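Local coordinates for bifunctional purine biosynthetic protein ADE5,7 (Cryptococcus neoformans var. grubii serotype A, PDB 7LVO) that ligates phosphoribosylamine to glycine at the expense of ATP, the second step of de novo purine synthesis, through the N-terminal half of a bifunctional enzyme, at residues A[374-385]-A[425-436]. Numbering follows the deposited sequence.
With EDO (1,2-ethanediol), chain C.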
ATOM      1  N   LYS A 374      -1.944  15.203  13.507  1.00 34.84           N
ATOM      2  CA  LYS A 374      -1.476  16.566  13.714  1.00 38.85           C
ATOM      3  C   LYS A 374      -1.943  17.476  12.580  1.00 39.60           C
ATOM      4  O   LYS A 374      -2.437  17.029  11.541  1.00 42.38           O
ATOM      5  CB  LYS A 374       0.046  16.601  13.817  1.00 39.62           C
ATOM      6  CG  LYS A 374       0.762  16.031  12.610  1.00 41.17           C
ATOM      7  CD  LYS A 374       2.275  15.939  12.834  1.00 39.02           C
ATOM      8  CE  LYS A 374       2.977  17.249  12.484  1.00 45.57           C
ATOM      9  NZ  LYS A 374       4.457  17.126  12.598  1.00 40.18           N
ATOM     10  N   GLN A 375      -1.787  18.778  12.796  1.00 42.04           N
ATOM     11  CA  GLN A 375      -2.130  19.759  11.777  1.00 48.56           C
ATOM     12  C   GLN A 375      -0.977  19.917  10.788  1.00 43.13           C
ATOM     13  O   GLN A 375       0.186  19.642  11.099  1.00 49.14           O
ATOM     14  CB  GLN A 375      -2.465  21.103  12.416  1.00 43.86           C
ATOM     15  CG  GLN A 375      -3.571  21.029  13.461  1.00 54.77           C
ATOM     16  CD  GLN A 375      -3.932  22.387  14.030  1.00 74.37           C
ATOM     17  OE1 GLN A 375      -4.010  23.379  13.302  1.00 71.09           O
ATOM     18  NE2 GLN A 375      -4.150  22.441  15.339  1.00 69.83           N
ATOM     19  N   GLY A 376      -1.317  20.357   9.586  1.00 38.81           N
ATOM     20  CA  GLY A 376      -0.349  20.513   8.527  1.00 37.21           C
ATOM     21  C   GLY A 376      -0.417  19.403   7.496  1.00 30.78           C
ATOM     22  O   GLY A 376      -1.399  18.669   7.381  1.00 28.79           O
ATOM     23  N   TYR A 377       0.672  19.274   6.742  1.00 31.65           N
ATOM     24  CA  TYR A 377       0.746  18.350   5.622  1.00 29.29           C
ATOM     25  C   TYR A 377       2.018  17.525   5.719  1.00 28.31           C
ATOM     26  O   TYR A 377       2.935  17.854   6.468  1.00 29.93           O
ATOM     27  CB  TYR A 377       0.713  19.102   4.275  1.00 30.57           C
ATOM     28  CG  TYR A 377      -0.525  19.952   4.079  1.00 31.22           C
ATOM     29  CD1 TYR A 377      -0.634  21.199   4.676  1.00 30.88           C
ATOM     30  CD2 TYR A 377      -1.580  19.505   3.296  1.00 28.31           C
ATOM     31  CE1 TYR A 377      -1.767  21.979   4.498  1.00 34.93           C
ATOM     32  CE2 TYR A 377      -2.711  20.268   3.116  1.00 29.96           C
ATOM     33  CZ  TYR A 377      -2.801  21.505   3.718  1.00 29.86           C
ATOM     34  OH  TYR A 377      -3.929  22.275   3.541  1.00 49.17           O
ATOM     35  N   ALA A 378       2.056  16.441   4.948  1.00 27.86           N
ATOM     36  CA  ALA A 378       3.216  15.561   4.881  1.00 28.20           C
ATOM     37  C   ALA A 378       3.439  15.158   3.431  1.00 21.21           C
ATOM     38  O   ALA A 378       2.484  14.995   2.661  1.00 21.38           O
ATOM     39  CB  ALA A 378       3.028  14.310   5.759  1.00 21.84           C
ATOM     40  N   VAL A 379       4.709  14.984   3.068  1.00 22.78           N
ATOM     41  CA  VAL A 379       5.097  14.676   1.700  1.00 21.99           C
ATOM     42  C   VAL A 379       6.195  13.622   1.719  1.00 21.14           C
ATOM     43  O   VAL A 379       7.040  13.598   2.614  1.00 22.48           O
ATOM     44  CB  VAL A 379       5.589  15.932   0.944  1.00 28.94           C
ATOM     45  CG1 VAL A 379       5.955  15.578  -0.491  1.00 34.34           C
ATOM     46  CG2 VAL A 379       4.540  17.034   0.988  1.00 32.74           C
ATOM     47  N   SER A 380       6.177  12.747   0.713  1.00 22.18           N
ATOM     48  CA  SER A 380       7.217  11.747   0.514  1.00 26.90           C
ATOM     49  C   SER A 380       7.663  11.805  -0.936  1.00 22.83           C
ATOM     50  O   SER A 380       6.826  11.777  -1.841  1.00 24.56           O
ATOM     51  CB  SER A 380       6.723  10.338   0.860  1.00 23.73           C
ATOM     52  OG  SER A 380       5.635   9.946   0.039  1.00 28.07           O
ATOM     53  N   VAL A 381       8.973  11.878  -1.157  1.00 24.19           N
ATOM     54  CA  VAL A 381       9.545  11.979  -2.498  1.00 18.68           C
ATOM     55  C   VAL A 381      10.516  10.820  -2.684  1.00 20.78           C
ATOM     56  O   VAL A 381      11.473  10.674  -1.915  1.00 17.87           O
ATOM     57  CB  VAL A 381      10.252  13.322  -2.718  1.00 24.73           C
ATOM     58  CG1 VAL A 381      10.891  13.349  -4.107  1.00 27.52           C
ATOM     59  CG2 VAL A 381       9.273  14.479  -2.559  1.00 24.91           C
ATOM     60  N   VAL A 382      10.276  10.011  -3.710  1.00 21.76           N
ATOM     61  CA  VAL A 382      11.008   8.771  -3.924  1.00 20.14           C
ATOM     62  C   VAL A 382      12.236   9.041  -4.782  1.00 27.52           C
ATOM     63  O   VAL A 382      12.174   9.765  -5.784  1.00 24.54           O
ATOM     64  CB  VAL A 382      10.101   7.706  -4.576  1.00 25.45           C
ATOM     65  CG1 VAL A 382      10.922   6.489  -4.993  1.00 27.01           C
ATOM     66  CG2 VAL A 382       8.981   7.295  -3.625  1.00 24.52           C
ATOM     67  N   LEU A 383      13.358   8.453  -4.382  1.00 25.28           N
ATOM     68  CA  LEU A 383      14.563   8.385  -5.197  1.00 28.33           C
ATOM     69  C   LEU A 383      14.686   6.969  -5.748  1.00 33.38           C
ATOM     70  O   LEU A 383      14.706   6.001  -4.980  1.00 26.03           O
ATOM     71  CB  LEU A 383      15.794   8.759  -4.381  1.00 28.95           C
ATOM     72  CG  LEU A 383      16.306  10.191  -4.549  1.00 35.64           C
ATOM     73  CD1 LEU A 383      15.244  11.209  -4.192  1.00 26.74           C
ATOM     74  CD2 LEU A 383      17.554  10.405  -3.698  1.00 34.64           C
ATOM     75  N   ALA A 384      14.754   6.850  -7.071  1.00 22.61           N
ATOM     76  CA  ALA A 384      14.763   5.558  -7.738  1.00 26.48           C
ATOM     77  C   ALA A 384      16.091   5.340  -8.459  1.00 25.94           C
ATOM     78  O   ALA A 384      16.907   6.250  -8.601  1.00 26.00           O
ATOM     79  CB  ALA A 384      13.593   5.445  -8.725  1.00 28.32           C
ATOM     80  N   SER A 385      16.282   4.112  -8.925  1.00 20.36           N
ATOM     81  CA  SER A 385      17.493   3.720  -9.630  1.00 30.53           C
ATOM     82  C   SER A 385      17.379   4.026 -11.119  1.00 31.82           C
ATOM     83  O   SER A 385      16.290   4.031 -11.693  1.00 28.38           O
ATOM     84  CB  SER A 385      17.769   2.226  -9.433  1.00 24.94           C
ATOM     85  OG  SER A 385      17.979   1.910  -8.064  1.00 29.83           O
ATOM     86  N   GLY A 425      17.208  -1.977  -5.203  1.00 37.92           N
ATOM     87  CA  GLY A 425      15.898  -2.085  -5.815  1.00 36.96           C
ATOM     88  C   GLY A 425      15.639  -0.886  -6.698  1.00 28.40           C
ATOM     89  O   GLY A 425      16.463   0.027  -6.804  1.00 26.19           O
ATOM     90  N   GLY A 426      14.473  -0.904  -7.336  1.00 30.50           N
ATOM     91  CA  GLY A 426      14.070   0.187  -8.203  1.00 31.90           C
ATOM     92  C   GLY A 426      13.857   1.482  -7.446  1.00 32.37           C
ATOM     93  O   GLY A 426      14.547   2.479  -7.695  1.00 31.41           O
ATOM     94  N   ARG A 427      12.893   1.481  -6.526  1.00 27.85           N
ATOM     95  CA  ARG A 427      12.715   2.590  -5.602  1.00 24.62           C
ATOM     96  C   ARG A 427      13.679   2.406  -4.436  1.00 27.30           C
ATOM     97  O   ARG A 427      13.568   1.433  -3.678  1.00 27.35           O
ATOM     98  CB  ARG A 427      11.266   2.658  -5.120  1.00 28.97           C
ATOM     99  CG  ARG A 427      10.263   2.883  -6.245  1.00 27.78           C
ATOM    100  CD  ARG A 427       8.854   3.148  -5.718  1.00 30.90           C
ATOM    101  NE  ARG A 427       8.259   1.963  -5.118  1.00 24.80           N
ATOM    102  CZ  ARG A 427       7.093   1.941  -4.487  1.00 31.60           C
ATOM    103  NH1 ARG A 427       6.353   3.028  -4.361  1.00 29.51           N
ATOM    104  NH2 ARG A 427       6.651   0.797  -3.984  1.00 29.50           N
ATOM    105  N   VAL A 428      14.629   3.326  -4.299  1.00 27.23           N
ATOM    106  CA  VAL A 428      15.699   3.175  -3.320  1.00 26.01           C
ATOM    107  C   VAL A 428      15.277   3.685  -1.949  1.00 29.30           C
ATOM    108  O   VAL A 428      15.410   2.980  -0.943  1.00 22.46           O
ATOM    109  CB  VAL A 428      16.969   3.892  -3.822  1.00 32.88           C
ATOM    110  CG1 VAL A 428      18.122   3.675  -2.860  1.00 31.62           C
ATOM    111  CG2 VAL A 428      17.336   3.398  -5.211  1.00 32.56           C
ATOM    112  N   LEU A 429      14.766   4.910  -1.878  1.00 25.85           N
ATOM    113  CA  LEU A 429      14.373   5.487  -0.603  1.00 22.96           C
ATOM    114  C   LEU A 429      13.378   6.614  -0.862  1.00 27.28           C
ATOM    115  O   LEU A 429      13.077   6.961  -2.008  1.00 22.40           O
ATOM    116  CB  LEU A 429      15.597   5.974   0.183  1.00 26.20           C
ATOM    117  CG  LEU A 429      16.524   7.015  -0.462  1.00 26.66           C
ATOM    118  CD1 LEU A 429      15.891   8.402  -0.443  1.00 26.75           C
ATOM    119  CD2 LEU A 429      17.866   7.022   0.236  1.00 26.76           C
ATOM    120  N   ALA A 430      12.866   7.184   0.220  1.00 31.57           N
ATOM    121  CA  ALA A 430      11.926   8.294   0.158  1.00 23.69           C
ATOM    122  C   ALA A 430      12.349   9.346   1.172  1.00 18.90           C
ATOM    123  O   ALA A 430      12.594   9.024   2.338  1.00 24.46           O
ATOM    124  CB  ALA A 430      10.496   7.822   0.437  1.00 19.86           C
ATOM    125  N   VAL A 431      12.450  10.590   0.723  1.00 17.28           N
ATOM    126  CA  VAL A 431      12.759  11.726   1.585  1.00 20.02           C
ATOM    127  C   VAL A 431      11.436  12.387   1.945  1.00 19.78           C
ATOM    128  O   VAL A 431      10.703  12.837   1.060  1.00 24.73           O
ATOM    129  CB  VAL A 431      13.711  12.715   0.898  1.00 27.83           C
ATOM    130  CG1 VAL A 431      14.116  13.820   1.869  1.00 33.82           C
ATOM    131  CG2 VAL A 431      14.938  11.990   0.374  1.00 29.74           C
ATOM    132  N   CYS A 432      11.122  12.433   3.233  1.00 24.30           N
ATOM    133  CA  CYS A 432       9.793  12.803   3.698  1.00 22.23           C
ATOM    134  C   CYS A 432       9.886  13.901   4.744  1.00 31.16           C
ATOM    135  O   CYS A 432      10.901  14.047   5.430  1.00 25.68           O
ATOM    136  CB  CYS A 432       9.073  11.586   4.285  1.00 20.99           C
ATOM    137  SG  CYS A 432       9.222  10.077   3.282  1.00 22.34           S
ATOM    138  N   ALA A 433       8.805  14.673   4.860  1.00 31.88           N
ATOM    139  CA  ALA A 433       8.756  15.773   5.810  1.00 30.68           C
ATOM    140  C   ALA A 433       7.310  16.202   6.018  1.00 31.39           C
ATOM    141  O   ALA A 433       6.445  15.998   5.158  1.00 25.59           O
ATOM    142  CB  ALA A 433       9.603  16.960   5.334  1.00 35.32           C
ATOM    143  N   SER A 434       7.059  16.807   7.178  1.00 29.09           N
ATOM    144  CA  SER A 434       5.781  17.426   7.488  1.00 39.58           C
ATOM    145  C   SER A 434       6.013  18.879   7.878  1.00 26.49           C
ATOM    146  O   SER A 434       7.109  19.267   8.292  1.00 35.34           O
ATOM    147  CB  SER A 434       5.055  16.687   8.619  1.00 36.20           C
ATOM    148  OG  SER A 434       5.776  16.775   9.834  1.00 33.13           O
ATOM    149  N   ALA A 435       4.971  19.690   7.738  1.00 32.50           N
ATOM    150  CA  ALA A 435       5.068  21.117   8.014  1.00 33.28           C
ATOM    151  C   ALA A 435       3.660  21.700   8.034  1.00 28.84           C
ATOM    152  O   ALA A 435       2.719  21.067   7.543  1.00 32.04           O
ATOM    153  CB  ALA A 435       5.934  21.835   6.964  1.00 30.64           C
ATOM    154  N   PRO A 436       3.497  22.904   8.586  1.00 34.34           N
ATOM    155  CA  PRO A 436       2.145  23.485   8.668  1.00 27.37           C
ATOM    156  C   PRO A 436       1.507  23.731   7.315  1.00 31.84           C
ATOM    157  O   PRO A 436       0.278  23.675   7.201  1.00 37.42           O
ATOM    158  CB  PRO A 436       2.370  24.804   9.428  1.00 36.93           C
ATOM    159  CG  PRO A 436       3.686  24.633  10.138  1.00 35.93           C
ATOM    160  CD  PRO A 436       4.513  23.746   9.242  1.00 34.52           C
TER
HETATM  161  C1  EDO C 502      10.370  -0.760  -6.477  1.00 46.89           C
HETATM  162  O1  EDO C 502      11.175  -1.944  -6.491  1.00 46.89           O
HETATM  163  C2  EDO C 502       8.894  -1.122  -6.604  1.00 46.89           C
HETATM  164  O2  EDO C 502       8.452  -1.774  -5.406  1.00 46.89           O
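G425 and G426 hand their carbonyls to one residue: G425 O takes the hydroxyl S385 OG at 2.7 Å, and G426 O takes the amide S385 N. S385 OG stands beside its own backbone N (chi1 -62°), which brings it to the first carbonyl while the amide meets the next. R427 follows, its aliphatic CB, CG and CD passing CG1 of V382 (CB to CG1, 3.8 Å). Its guanidinium points elsewhere: NH1 bonds G275 O, and NH2 weakly reaches an ethanediol, probably from the crystallisation liquor. V428 and L429 both face L383, a classic beta bulge, their amides converging on L383 O, V428 N at 2.8 Å and L429 N at a longer 3.3 Å. Within it, L429 CD1 lies against L383 CB at 4.0 Å. Regular antiparallel pairing runs from A430 to A435. V431, like L383, packs on helix 438-449; on the other face, C432 SG rests on S380 CB (3.5 Å), while S380 OG bonds P339 O. K374 NZ donates to S434 OG at 3.1 Å, and A435 returns to the helix. In this five-stranded sheet, 377-384 is the middle strand and 427-435 its neighbour; the chemistry implies a mainly backbone-bonded join, apolar toward helix 438-449, mixed opposite, with side-chain hydrogen bonds across it at both ends.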